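Local coordinates for C-terminal peptide of Putative angiotensinogen (Lampetra fluviatilis, PDB 5INW), which is the C-terminal piece of lamprey angiotensinogen, a serpin that binds heparin, which promotes its inhibition of thrombin through a template mechanism, at residues D9-Y17 with I25-P33. Numbering follows the deposited sequence.
Sequences DRPFVVLIY and IFMGRVADP
F12 lays its ring against V30, its directly opposite neighbour in an antiparallel hairpin. CB of F12 points to the sheet face, and chi1 67°, with CG between the backbone N and carbonyl carbon, carries the ring over V30, whose CB lies over one ring face, 3.9 Å from the centroid, a CH-pi contact. Of the valine methyls, CG1 leans toward the CE2 side and CG2 toward CE1, with V30 CG2 3.7 Å from F12 CZ. On the same sheet face V14 sets CG1 over the backbone of G28, 3.7 Å from G28 O; a side chain on G28 would point to this face, close to the methyl. Farther along, I16 and F26 run side by side in the same direction, and I16 CD1 approaches F26 CD2 obliquely at 4.2 Å. The other face carries V13, L15, M27 and R29: L15 CD2 rests alongside M27 CG at 3.6 Å, while R29 bends at chi2 and chi3, its NE in a salt bridge with E323 and its NH2 bonded to D104 O, both of the larger angiotensinogen chain. An alanine in place of F12 would probably leave V30 without its aromatic cover and open a gap beside it. Paired backbone bonds join F12 to V30 and V14 to G28; V14 N lies above the carbonyl plane of G28, whereas V30 N meets F12 O nearly along the C=O axis. At the I16 end, I25 and F26 both face one residue in a classic beta bulge: I16 O accepts I25 N at 2.9 Å and, weakly, F26 N. The larger chain continues the sheet by antiparallel pairing, so buried backbone polar groups are satisfied within the hairpin and across the interface, and E323 probably compensates R29's buried charge.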
loop_
_atom_site.group_PDB
_atom_site.type_symbol
_atom_site.label_atom_id
_atom_site.label_comp_id
_atom_site.label_asym_id
_atom_site.label_seq_id
_atom_site.Cartn_x
_atom_site.Cartn_y
_atom_site.Cartn_z
ATOM N N ASP C 9 -11.266 -13.474 -15.552
ATOM C CA ASP C 9 -12.469 -12.892 -16.193
ATOM C C ASP C 9 -13.497 -12.447 -15.160
ATOM O O ASP C 9 -14.564 -11.986 -15.533
ATOM C CB ASP C 9 -13.099 -13.885 -17.211
ATOM C CG ASP C 9 -13.574 -15.188 -16.566
ATOM O OD1 ASP C 9 -12.847 -15.788 -15.745
ATOM O OD2 ASP C 9 -14.696 -15.615 -16.865
ATOM N N ARG C 10 -13.155 -12.587 -13.875
ATOM C CA ARG C 10 -14.038 -12.336 -12.719
ATOM C C ARG C 10 -13.274 -11.475 -11.693
ATOM O O ARG C 10 -12.070 -11.290 -11.851
ATOM C CB ARG C 10 -14.400 -13.653 -12.023
ATOM C CG ARG C 10 -14.362 -14.912 -12.875
ATOM C CD ARG C 10 -14.863 -16.110 -12.098
ATOM N NE ARG C 10 -15.760 -16.952 -12.875
ATOM C CZ ARG C 10 -15.398 -17.708 -13.904
ATOM N NH1 ARG C 10 -14.141 -17.717 -14.370
ATOM N NH2 ARG C 10 -16.324 -18.459 -14.499
ATOM N N PRO C 11 -13.943 -10.978 -10.639
ATOM C CA PRO C 11 -13.212 -10.264 -9.624
ATOM C C PRO C 11 -12.134 -11.115 -9.017
ATOM O O PRO C 11 -12.343 -12.316 -8.830
ATOM C CB PRO C 11 -14.268 -9.959 -8.597
ATOM C CG PRO C 11 -15.530 -9.873 -9.356
ATOM C CD PRO C 11 -15.327 -10.508 -10.693
ATOM N N PHE C 12 -10.991 -10.486 -8.736
ATOM C CA PHE C 12 -9.835 -11.175 -8.196
ATOM C C PHE C 12 -9.079 -10.364 -7.147
ATOM O O PHE C 12 -9.067 -9.148 -7.171
ATOM C CB PHE C 12 -8.909 -11.581 -9.316
ATOM C CG PHE C 12 -8.272 -10.446 -10.022
ATOM C CD1 PHE C 12 -7.002 -10.023 -9.684
ATOM C CD2 PHE C 12 -8.910 -9.831 -11.076
ATOM C CE1 PHE C 12 -6.394 -8.999 -10.391
ATOM C CE2 PHE C 12 -8.304 -8.807 -11.793
ATOM C CZ PHE C 12 -7.060 -8.387 -11.453
ATOM N N VAL C 13 -8.456 -11.070 -6.215
ATOM C CA VAL C 13 -7.545 -10.482 -5.255
ATOM C C VAL C 13 -6.128 -10.395 -5.847
ATOM O O VAL C 13 -5.659 -11.294 -6.580
ATOM C CB VAL C 13 -7.514 -11.304 -3.971
ATOM C CG1 VAL C 13 -6.519 -10.738 -2.959
ATOM C CG2 VAL C 13 -8.903 -11.346 -3.370
ATOM N N VAL C 14 -5.437 -9.312 -5.499
ATOM C CA VAL C 14 -4.171 -8.980 -6.121
ATOM C C VAL C 14 -3.201 -8.595 -4.993
ATOM O O VAL C 14 -3.599 -7.964 -4.052
ATOM C CB VAL C 14 -4.395 -7.890 -7.195
ATOM C CG1 VAL C 14 -4.448 -6.517 -6.582
ATOM C CG2 VAL C 14 -3.339 -7.939 -8.250
ATOM N N LEU C 15 -1.968 -9.088 -5.057
ATOM C CA LEU C 15 -0.925 -8.797 -4.073
ATOM C C LEU C 15 0.413 -8.656 -4.792
ATOM O O LEU C 15 0.823 -9.552 -5.498
ATOM C CB LEU C 15 -0.780 -9.907 -3.017
ATOM C CG LEU C 15 -2.001 -10.315 -2.193
ATOM C CD1 LEU C 15 -1.572 -11.426 -1.265
ATOM C CD2 LEU C 15 -2.611 -9.196 -1.374
ATOM N N ILE C 16 1.084 -7.535 -4.582
ATOM C CA ILE C 16 2.366 -7.282 -5.165
ATOM C C ILE C 16 3.335 -7.406 -4.004
ATOM O O ILE C 16 3.195 -6.675 -3.021
ATOM C CB ILE C 16 2.382 -5.881 -5.777
ATOM C CG1 ILE C 16 1.527 -5.858 -7.024
ATOM C CG2 ILE C 16 3.798 -5.472 -6.130
ATOM C CD1 ILE C 16 1.253 -4.482 -7.544
ATOM N N TYR C 17 4.310 -8.308 -4.095
ATOM C CA TYR C 17 5.139 -8.615 -2.932
ATOM C C TYR C 17 6.585 -8.940 -3.272
ATOM O O TYR C 17 6.881 -9.375 -4.371
ATOM C CB TYR C 17 4.502 -9.789 -2.190
ATOM C CG TYR C 17 4.695 -11.101 -2.899
ATOM C CD1 TYR C 17 3.888 -11.480 -4.004
ATOM C CD2 TYR C 17 5.723 -11.956 -2.508
ATOM C CE1 TYR C 17 4.111 -12.695 -4.663
ATOM C CE2 TYR C 17 5.945 -13.160 -3.157
ATOM C CZ TYR C 17 5.159 -13.541 -4.230
ATOM O OH TYR C 17 5.476 -14.767 -4.833
ATOM N N ILE C 25 3.559 -5.116 -0.614
ATOM C CA ILE C 25 3.743 -3.736 -0.931
ATOM C C ILE C 25 2.430 -3.076 -1.314
ATOM O O ILE C 25 2.237 -1.914 -0.984
ATOM C CB ILE C 25 4.742 -3.624 -2.095
ATOM C CG1 ILE C 25 6.012 -4.371 -1.712
ATOM C CG2 ILE C 25 5.078 -2.161 -2.413
ATOM C CD1 ILE C 25 6.948 -4.534 -2.859
ATOM N N PHE C 26 1.603 -3.776 -2.092
ATOM C CA PHE C 26 0.248 -3.365 -2.376
ATOM C C PHE C 26 -0.641 -4.560 -2.227
ATOM O O PHE C 26 -0.220 -5.664 -2.472
ATOM C CB PHE C 26 0.091 -2.860 -3.810
ATOM C CG PHE C 26 0.884 -1.617 -4.123
ATOM C CD1 PHE C 26 0.324 -0.367 -3.930
ATOM C CD2 PHE C 26 2.196 -1.706 -4.575
ATOM C CE1 PHE C 26 1.060 0.778 -4.195
ATOM C CE2 PHE C 26 2.934 -0.571 -4.800
ATOM C CZ PHE C 26 2.366 0.672 -4.624
ATOM N N MET C 27 -1.863 -4.313 -1.771
ATOM C CA MET C 27 -2.889 -5.305 -1.606
ATOM C C MET C 27 -4.116 -4.764 -2.223
ATOM O O MET C 27 -4.413 -3.567 -2.128
ATOM C CB MET C 27 -3.266 -5.470 -0.129
ATOM C CG MET C 27 -2.280 -6.255 0.674
ATOM S SD MET C 27 -2.474 -6.180 2.438
ATOM C CE MET C 27 -4.220 -6.296 2.561
ATOM N N GLY C 28 -4.917 -5.667 -2.751
ATOM C CA GLY C 28 -6.250 -5.284 -3.157
ATOM C C GLY C 28 -7.074 -6.332 -3.866
ATOM O O GLY C 28 -6.728 -7.526 -3.911
ATOM N N ARG C 29 -8.184 -5.823 -4.408
ATOM C CA ARG C 29 -9.145 -6.571 -5.166
ATOM C C ARG C 29 -9.542 -5.714 -6.349
ATOM O O ARG C 29 -9.929 -4.546 -6.184
ATOM C CB ARG C 29 -10.382 -6.909 -4.324
ATOM C CG ARG C 29 -11.588 -7.459 -5.124
ATOM C CD ARG C 29 -12.838 -6.635 -4.901
ATOM N NE ARG C 29 -13.365 -6.954 -3.580
ATOM C CZ ARG C 29 -14.431 -6.402 -3.019
ATOM N NH1 ARG C 29 -14.809 -6.837 -1.834
ATOM N NH2 ARG C 29 -15.110 -5.431 -3.635
ATOM N N VAL C 30 -9.443 -6.318 -7.533
ATOM C CA VAL C 30 -9.909 -5.695 -8.749
ATOM C C VAL C 30 -11.241 -6.319 -9.143
ATOM O O VAL C 30 -11.291 -7.516 -9.442
ATOM C CB VAL C 30 -8.904 -5.860 -9.882
ATOM C CG1 VAL C 30 -9.442 -5.184 -11.121
ATOM C CG2 VAL C 30 -7.575 -5.245 -9.489
ATOM N N ALA C 31 -12.300 -5.500 -9.097
ATOM C CA ALA C 31 -13.649 -5.876 -9.535
ATOM C C ALA C 31 -14.190 -5.094 -10.746
ATOM O O ALA C 31 -15.129 -5.549 -11.357
ATOM C CB ALA C 31 -14.614 -5.759 -8.387
ATOM N N ASP C 32 -13.583 -3.972 -11.123
ATOM C CA ASP C 32 -14.126 -3.134 -12.185
ATOM C C ASP C 32 -12.994 -2.331 -12.797
ATOM O O ASP C 32 -12.739 -1.201 -12.405
ATOM C CB ASP C 32 -15.236 -2.228 -11.628
ATOM C CG ASP C 32 -15.639 -1.103 -12.593
ATOM O OD1 ASP C 32 -15.603 -1.343 -13.822
ATOM O OD2 ASP C 32 -15.960 0.029 -12.114
ATOM N N PRO C 33 -12.287 -2.925 -13.755
ATOM C CA PRO C 33 -11.307 -2.216 -14.582
ATOM C C PRO C 33 -11.850 -0.943 -15.268
ATOM O O PRO C 33 -13.066 -0.756 -15.374
ATOM C CB PRO C 33 -10.990 -3.234 -15.655
ATOM C CG PRO C 33 -11.207 -4.558 -15.019
ATOM C CD PRO C 33 -12.298 -4.377 -14.027
#